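Local coordinates for protein putative HTH-type transcriptional regulator ybaQ (Escherichia coli, PDB 2EBY) that probably binds DNA through a Cro/C1-type helix-turn-helix domain and may thereby regulate transcription, at residues T9-I14 / A75-W80; I14-Y19 / A43-N48; N28-L33 / A60-T65. All coordinates share one frame; numbering follows the deposited sequence.

Interaction 1. Residues T9-I14 / A75-W80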
# COMPACT_ATOMS: atom_id res chain seq x y z
N THR A 9 3.30 15.76 2.15
CA THR A 9 4.44 15.80 1.26
C THR A 9 4.63 14.40 0.68
O THR A 9 4.69 13.41 1.42
CB THR A 9 5.71 16.24 1.99
OG1 THR A 9 6.00 15.31 3.05
CG2 THR A 9 5.54 17.64 2.57
N THR A 10 4.70 14.32 -0.64
CA THR A 10 4.88 13.05 -1.31
C THR A 10 6.28 12.55 -1.02
O THR A 10 7.14 13.31 -0.58
CB THR A 10 4.72 13.23 -2.83
OG1 THR A 10 5.84 13.97 -3.32
CG2 THR A 10 3.44 14.00 -3.15
N PRO A 11 6.54 11.25 -1.24
CA PRO A 11 7.89 10.74 -0.98
C PRO A 11 8.85 11.43 -1.96
O PRO A 11 10.02 11.63 -1.65
CB PRO A 11 7.75 9.25 -1.27
CG PRO A 11 6.32 8.97 -0.98
CD PRO A 11 5.62 10.15 -1.56
N GLY A 12 8.32 11.78 -3.13
CA GLY A 12 9.11 12.46 -4.15
C GLY A 12 9.62 13.80 -3.66
O GLY A 12 10.78 14.15 -3.90
N ASP A 13 8.77 14.56 -2.98
CA ASP A 13 9.18 15.86 -2.47
C ASP A 13 10.25 15.71 -1.39
O ASP A 13 11.22 16.46 -1.35
CB ASP A 13 7.98 16.63 -1.90
CG ASP A 13 7.00 17.08 -2.98
OD1 ASP A 13 7.42 17.22 -4.15
OD2 ASP A 13 5.82 17.29 -2.65
N ILE A 14 10.06 14.72 -0.51
CA ILE A 14 11.03 14.49 0.54
C ILE A 14 12.38 14.14 -0.09
O ILE A 14 13.42 14.62 0.34
CB ILE A 14 10.60 13.32 1.46
CG1 ILE A 14 9.30 13.67 2.18
CG2 ILE A 14 11.71 13.00 2.45
CD1 ILE A 14 9.40 14.87 3.11
N ALA A 75 1.98 6.14 2.17
CA ALA A 75 0.73 5.79 2.83
C ALA A 75 -0.08 7.05 3.05
O ALA A 75 -1.28 7.07 2.83
CB ALA A 75 1.00 5.10 4.17
N ALA A 76 0.58 8.12 3.50
CA ALA A 76 -0.10 9.38 3.75
C ALA A 76 -0.75 9.92 2.49
O ALA A 76 -1.84 10.47 2.53
CB ALA A 76 0.88 10.40 4.31
N VAL A 77 -0.06 9.76 1.36
CA VAL A 77 -0.57 10.22 0.08
C VAL A 77 -1.78 9.38 -0.33
O VAL A 77 -2.77 9.90 -0.81
CB VAL A 77 0.51 10.12 -1.03
CG1 VAL A 77 -0.12 10.33 -2.40
CG2 VAL A 77 1.59 11.15 -0.79
N ASP A 78 -1.68 8.07 -0.12
CA ASP A 78 -2.78 7.18 -0.46
C ASP A 78 -4.04 7.56 0.31
O ASP A 78 -5.14 7.59 -0.24
CB ASP A 78 -2.42 5.72 -0.19
CG ASP A 78 -1.33 5.19 -1.12
OD1 ASP A 78 -1.23 5.67 -2.27
OD2 ASP A 78 -0.59 4.28 -0.71
N LEU A 79 -3.87 7.86 1.60
CA LEU A 79 -4.99 8.24 2.44
C LEU A 79 -5.59 9.55 1.97
O LEU A 79 -6.81 9.69 1.91
CB LEU A 79 -4.54 8.36 3.89
CG LEU A 79 -4.57 7.03 4.65
CD1 LEU A 79 -3.57 7.04 5.79
CD2 LEU A 79 -5.99 6.80 5.16
N TRP A 80 -4.74 10.51 1.62
CA TRP A 80 -5.20 11.80 1.15
C TRP A 80 -6.05 11.63 -0.12
O TRP A 80 -7.12 12.21 -0.23
CB TRP A 80 -4.02 12.72 0.84
CG TRP A 80 -4.42 14.06 0.36
CD1 TRP A 80 -4.79 15.14 1.12
CD2 TRP A 80 -4.57 14.47 -1.01
NE1 TRP A 80 -5.15 16.19 0.31
CE2 TRP A 80 -5.02 15.81 -1.00
CE3 TRP A 80 -4.36 13.83 -2.24
CZ2 TRP A 80 -5.27 16.52 -2.18
CZ3 TRP A 80 -4.61 14.55 -3.42
CH2 TRP A 80 -5.06 15.88 -3.38
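Val77 meets the turn at Thr10 with one methyl, CG2, and almost everything in this small contact runs through that atom. Its CB points at the 9-14 segment, and with CG1 anti to the backbone N (chi1 169°) it is CG2 that comes forward, 3.8 Å from Thr10 CA. The two side chains cross obliquely: the CB of Thr10 points along the interface, and its CG2 methyl lies 4.1 Å from Val77 CG2. On the next residue the Pro11 ring offers CD to the same valine methyl, at 4.2 Å.

The same torsion that puts the threonine methyl by the valine keeps the hydroxyl in its own chain. OG1 sits between the backbone N and the carbonyl carbon (chi1 70°), where it accepts the Asp13 N-H at 3.0 Å with an angle of 154°. That is the N-cap bond of helix 11-20. The Pro11 ring also rests on Leu73 and Gln74, one turn earlier on helix 67-83, while Trp80 packs on Lys7 and Pro8 of the N-terminal arm. The arrangement is an N-capped helix start, Thr-Pro at N-cap and first turn, set against the flank of helix 67-83 in an all-helical Cro/C1-type fold.

Interaction 2. Residues I14-Y19 / A43-N48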
# COMPACT_ATOMS: atom_id res chain seq x y z
N ILE A 14 10.06 14.72 -0.51
CA ILE A 14 11.03 14.49 0.54
C ILE A 14 12.38 14.14 -0.09
O ILE A 14 13.42 14.62 0.34
CB ILE A 14 10.60 13.32 1.46
CG1 ILE A 14 9.30 13.67 2.18
CG2 ILE A 14 11.71 13.00 2.45
CD1 ILE A 14 9.40 14.87 3.11
N LEU A 15 12.33 13.31 -1.13
CA LEU A 15 13.54 12.89 -1.82
C LEU A 15 14.24 14.08 -2.49
O LEU A 15 15.44 14.28 -2.32
CB LEU A 15 13.18 11.84 -2.88
CG LEU A 15 14.32 11.32 -3.75
CD1 LEU A 15 15.37 10.66 -2.88
CD2 LEU A 15 13.78 10.33 -4.78
N LEU A 16 13.47 14.88 -3.22
CA LEU A 16 14.02 16.03 -3.92
C LEU A 16 14.45 17.18 -3.01
O LEU A 16 15.60 17.62 -3.05
CB LEU A 16 13.00 16.56 -4.94
CG LEU A 16 13.44 17.70 -5.86
CD1 LEU A 16 14.62 17.25 -6.71
CD2 LEU A 16 12.27 18.13 -6.75
N TYR A 17 13.53 17.67 -2.18
CA TYR A 17 13.84 18.80 -1.30
C TYR A 17 14.62 18.51 -0.02
O TYR A 17 15.17 19.43 0.57
CB TYR A 17 12.55 19.56 -0.96
CG TYR A 17 11.82 20.09 -2.18
CD1 TYR A 17 12.51 20.82 -3.15
CD2 TYR A 17 10.47 19.84 -2.38
CE1 TYR A 17 11.86 21.30 -4.28
CE2 TYR A 17 9.80 20.32 -3.51
CZ TYR A 17 10.51 21.04 -4.46
OH TYR A 17 9.87 21.50 -5.60
N GLU A 18 14.68 17.26 0.41
CA GLU A 18 15.41 16.94 1.63
C GLU A 18 16.63 16.03 1.47
O GLU A 18 17.36 15.79 2.43
CB GLU A 18 14.48 16.34 2.68
CG GLU A 18 13.65 17.37 3.43
CD GLU A 18 12.88 16.77 4.59
OE1 GLU A 18 13.49 16.01 5.37
OE2 GLU A 18 11.68 17.08 4.73
N TYR A 19 16.85 15.51 0.27
CA TYR A 19 18.00 14.64 0.05
C TYR A 19 18.82 15.03 -1.17
O TYR A 19 20.03 15.25 -1.07
CB TYR A 19 17.56 13.17 -0.06
CG TYR A 19 17.29 12.49 1.27
CD1 TYR A 19 15.99 12.37 1.76
CD2 TYR A 19 18.33 11.99 2.04
CE1 TYR A 19 15.74 11.78 2.99
CE2 TYR A 19 18.10 11.39 3.28
CZ TYR A 19 16.80 11.29 3.75
OH TYR A 19 16.56 10.73 4.99
N ALA A 43 9.78 9.58 -12.27
CA ALA A 43 8.36 9.30 -12.08
C ALA A 43 8.01 9.28 -10.59
O ALA A 43 6.90 9.65 -10.21
CB ALA A 43 7.99 7.97 -12.72
N LEU A 44 8.93 8.82 -9.76
CA LEU A 44 8.69 8.79 -8.33
C LEU A 44 8.60 10.21 -7.81
O LEU A 44 7.66 10.57 -7.11
CB LEU A 44 9.84 8.06 -7.61
CG LEU A 44 9.77 8.11 -6.08
CD1 LEU A 44 8.44 7.52 -5.61
CD2 LEU A 44 10.94 7.34 -5.48
N ILE A 45 9.58 11.03 -8.18
CA ILE A 45 9.63 12.43 -7.77
C ILE A 45 8.40 13.23 -8.18
O ILE A 45 7.94 14.09 -7.43
CB ILE A 45 10.88 13.10 -8.35
CG1 ILE A 45 12.13 12.53 -7.68
CG2 ILE A 45 10.80 14.61 -8.18
CD1 ILE A 45 13.40 13.21 -8.08
N ASN A 46 7.87 12.96 -9.37
CA ASN A 46 6.70 13.70 -9.84
C ASN A 46 5.38 13.05 -9.51
O ASN A 46 4.33 13.53 -9.92
CB ASN A 46 6.81 13.92 -11.35
CG ASN A 46 8.00 14.76 -11.71
OD1 ASN A 46 8.87 14.34 -12.47
ND2 ASN A 46 8.05 15.97 -11.16
N ASN A 47 5.44 11.95 -8.76
CA ASN A 47 4.24 11.24 -8.32
C ASN A 47 3.39 10.63 -9.44
O ASN A 47 2.16 10.59 -9.34
CB ASN A 47 3.39 12.18 -7.45
CG ASN A 47 2.38 11.42 -6.59
OD1 ASN A 47 2.67 10.33 -6.11
ND2 ASN A 47 1.21 12.02 -6.38
N ASN A 48 4.04 10.15 -10.49
CA ASN A 48 3.33 9.52 -11.60
C ASN A 48 3.37 8.02 -11.39
O ASN A 48 2.71 7.25 -12.10
CB ASN A 48 3.99 9.88 -12.93
CG ASN A 48 3.76 11.33 -13.32
OD1 ASN A 48 2.64 11.71 -13.68
ND2 ASN A 48 4.80 12.14 -13.24
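Helix 11-20 and the last turn of helix 38-45 come nearest at Leu16 and Ile45, whose CA atoms are 6.9 Å apart, a spacing bridged entirely by aliphatic side chains. Ile45 stands between two neighbours and gives each a different branch. Its CG1 meets Leu15 CD2 at 4.0 Å, and its CG2 meets Leu16 CD2 at 4.1 Å; both leucines cross the isoleucine at about a right angle. The torsion of Ile45 (chi1 -69°) places CG2 anti to the backbone N and CG1 beside it, which splits the two branches between the leucines.

Helix 38-45 closes the predicted helix-turn-helix motif, in which the second helix is usually the one that reads DNA, so this contact ties the probable recognition helix to the first helix of the Cro/C1-type bundle. Deeper in, Leu15 CD2 also reaches Leu44 CD2 at 4.2 Å, again with the side chains roughly perpendicular. Leu44 also packs on Met55 and Leu59 of helix 53-63, whereas Ile45 leans on Ile27. Just past the contact the helix stops in a Schellman motif: Asn47 takes a positive phi of 64°, with Asn48 N bonded to Ala43 O at 2.9 Å and Asn47 N to Leu44 O.

Interaction 3. Residues N28-L33 / A60-T65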
# COMPACT_ATOMS: atom_id res chain seq x y z
N ASN A 28 20.14 11.40 -12.24
CA ASN A 28 20.92 10.34 -12.86
C ASN A 28 21.86 9.67 -11.87
O ASN A 28 22.07 8.47 -11.93
CB ASN A 28 21.74 10.89 -14.03
CG ASN A 28 20.87 11.48 -15.12
OD1 ASN A 28 19.64 11.41 -15.05
ND2 ASN A 28 21.50 12.07 -16.14
N GLU A 29 22.42 10.46 -10.96
CA GLU A 29 23.33 9.90 -9.96
C GLU A 29 22.57 8.97 -9.02
O GLU A 29 23.03 7.86 -8.75
CB GLU A 29 24.01 11.02 -9.16
CG GLU A 29 25.12 11.73 -9.93
CD GLU A 29 25.73 12.88 -9.17
OE1 GLU A 29 25.01 13.85 -8.87
OE2 GLU A 29 26.94 12.82 -8.87
N LEU A 30 21.42 9.41 -8.54
CA LEU A 30 20.62 8.57 -7.65
C LEU A 30 20.18 7.32 -8.41
O LEU A 30 20.20 6.22 -7.85
CB LEU A 30 19.37 9.32 -7.16
CG LEU A 30 18.43 8.45 -6.30
CD1 LEU A 30 19.17 8.02 -5.03
CD2 LEU A 30 17.17 9.22 -5.94
N ALA A 31 19.80 7.49 -9.67
CA ALA A 31 19.36 6.35 -10.48
C ALA A 31 20.41 5.25 -10.52
O ALA A 31 20.08 4.08 -10.33
CB ALA A 31 19.02 6.81 -11.90
N GLU A 32 21.66 5.62 -10.76
CA GLU A 32 22.73 4.64 -10.83
C GLU A 32 23.01 3.99 -9.47
O GLU A 32 23.45 2.84 -9.40
CB GLU A 32 23.99 5.29 -11.42
CG GLU A 32 23.70 6.06 -12.70
CD GLU A 32 24.94 6.46 -13.48
OE1 GLU A 32 25.50 5.60 -14.19
OE2 GLU A 32 25.35 7.64 -13.38
N LEU A 33 22.76 4.74 -8.40
CA LEU A 33 22.94 4.20 -7.06
C LEU A 33 21.82 3.19 -6.78
O LEU A 33 22.08 2.07 -6.32
CB LEU A 33 22.89 5.33 -6.01
CG LEU A 33 24.09 6.26 -5.90
CD1 LEU A 33 23.86 7.34 -4.84
CD2 LEU A 33 25.31 5.43 -5.54
N ALA A 60 15.93 2.89 1.14
CA ALA A 60 16.37 2.63 2.51
C ALA A 60 17.87 2.35 2.51
O ALA A 60 18.61 2.86 3.34
CB ALA A 60 15.63 1.44 3.08
N LYS A 61 18.29 1.52 1.56
CA LYS A 61 19.69 1.14 1.44
C LYS A 61 20.60 2.32 1.06
O LYS A 61 21.61 2.56 1.72
CB LYS A 61 19.83 0.00 0.41
CG LYS A 61 21.26 -0.43 0.09
CD LYS A 61 21.95 -1.08 1.28
CE LYS A 61 23.38 -1.49 0.92
NZ LYS A 61 23.45 -2.53 -0.15
N VAL A 62 20.21 3.07 0.04
CA VAL A 62 20.99 4.22 -0.42
C VAL A 62 21.10 5.35 0.61
O VAL A 62 22.16 5.96 0.76
CB VAL A 62 20.41 4.81 -1.75
CG1 VAL A 62 21.07 6.14 -2.07
CG2 VAL A 62 20.64 3.83 -2.90
N PHE A 63 20.02 5.63 1.32
CA PHE A 63 20.07 6.72 2.28
C PHE A 63 20.16 6.30 3.74
O PHE A 63 20.07 7.14 4.64
CB PHE A 63 18.86 7.64 2.07
CG PHE A 63 18.86 8.34 0.75
CD1 PHE A 63 19.82 9.30 0.46
CD2 PHE A 63 17.90 8.04 -0.21
CE1 PHE A 63 19.84 9.95 -0.78
CE2 PHE A 63 17.91 8.68 -1.45
CZ PHE A 63 18.87 9.64 -1.73
N ASP A 64 20.34 5.01 3.98
CA ASP A 64 20.46 4.49 5.33
C ASP A 64 19.28 4.86 6.23
O ASP A 64 19.45 5.48 7.28
CB ASP A 64 21.77 4.98 5.95
CG ASP A 64 22.11 4.27 7.25
OD1 ASP A 64 21.89 3.04 7.35
OD2 ASP A 64 22.62 4.94 8.17
N THR A 65 18.08 4.48 5.80
CA THR A 65 16.87 4.74 6.56
C THR A 65 16.16 3.41 6.69
O THR A 65 16.69 2.37 6.30
CB THR A 65 15.91 5.70 5.83
OG1 THR A 65 15.35 5.03 4.70
CG2 THR A 65 16.64 6.95 5.38
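The first helix of the predicted helix-turn-helix motif, 27-34, packs against the end of helix 53-63, inside the all-helical bundle of the Cro/C1-type domain. Four buried apolar residues, Leu30, Leu33, Val62 and Phe63, make the contact. The CA atoms of Leu33 and Val62 come within 6.9 Å.

The CB of Val62 points toward the other helix, and its methyls go to different partners. CG1 touches both leucines, 4.0 Å from Leu30 CD1 and 4.1 Å from Leu33 CD1, while CG2 goes to the Leu33 backbone, 4.1 Å from its carbonyl carbon. With CG1 anti to the backbone N (chi1 170°), that methyl also sits over the centre of one face of the neighbouring Phe63 ring, 3.9 Å above its plane. The Leu33 and Val62 side chains cross at about a right angle.

The second subunit also packs here, its Ile95 on Val62 and its Val98 on Phe63; Lys61 NZ donates to the carbonyl oxygens of Leu92 and Ile95 there. Within the chain, Leu15 of helix 11-20 touches both Leu30 and Phe63. The side chains of Leu30 and Phe63 are roughly perpendicular, and Leu30 CD1 approaches the ring obliquely, 3.7 Å from Phe63 CZ.

In the fold
Interactions 1 and 2 share helix 11-20: the first packs its capped start on helix 67-83, the second its middle on helix 38-45, and Gly12 O touches Ile45 CG2 between them. Interaction 3 is the fully buried one; the other two are only partly buried. Interaction 3 joins interaction 2 through Tyr19, whose ring meets that of Phe63. All three contacts are apolar across the gap, but interaction 3 alone includes an aromatic ring. Interactions 1 and 3 lie about 19 Å apart between centres, yet both touch the second subunit, whereas interaction 2 is touched by no other chain.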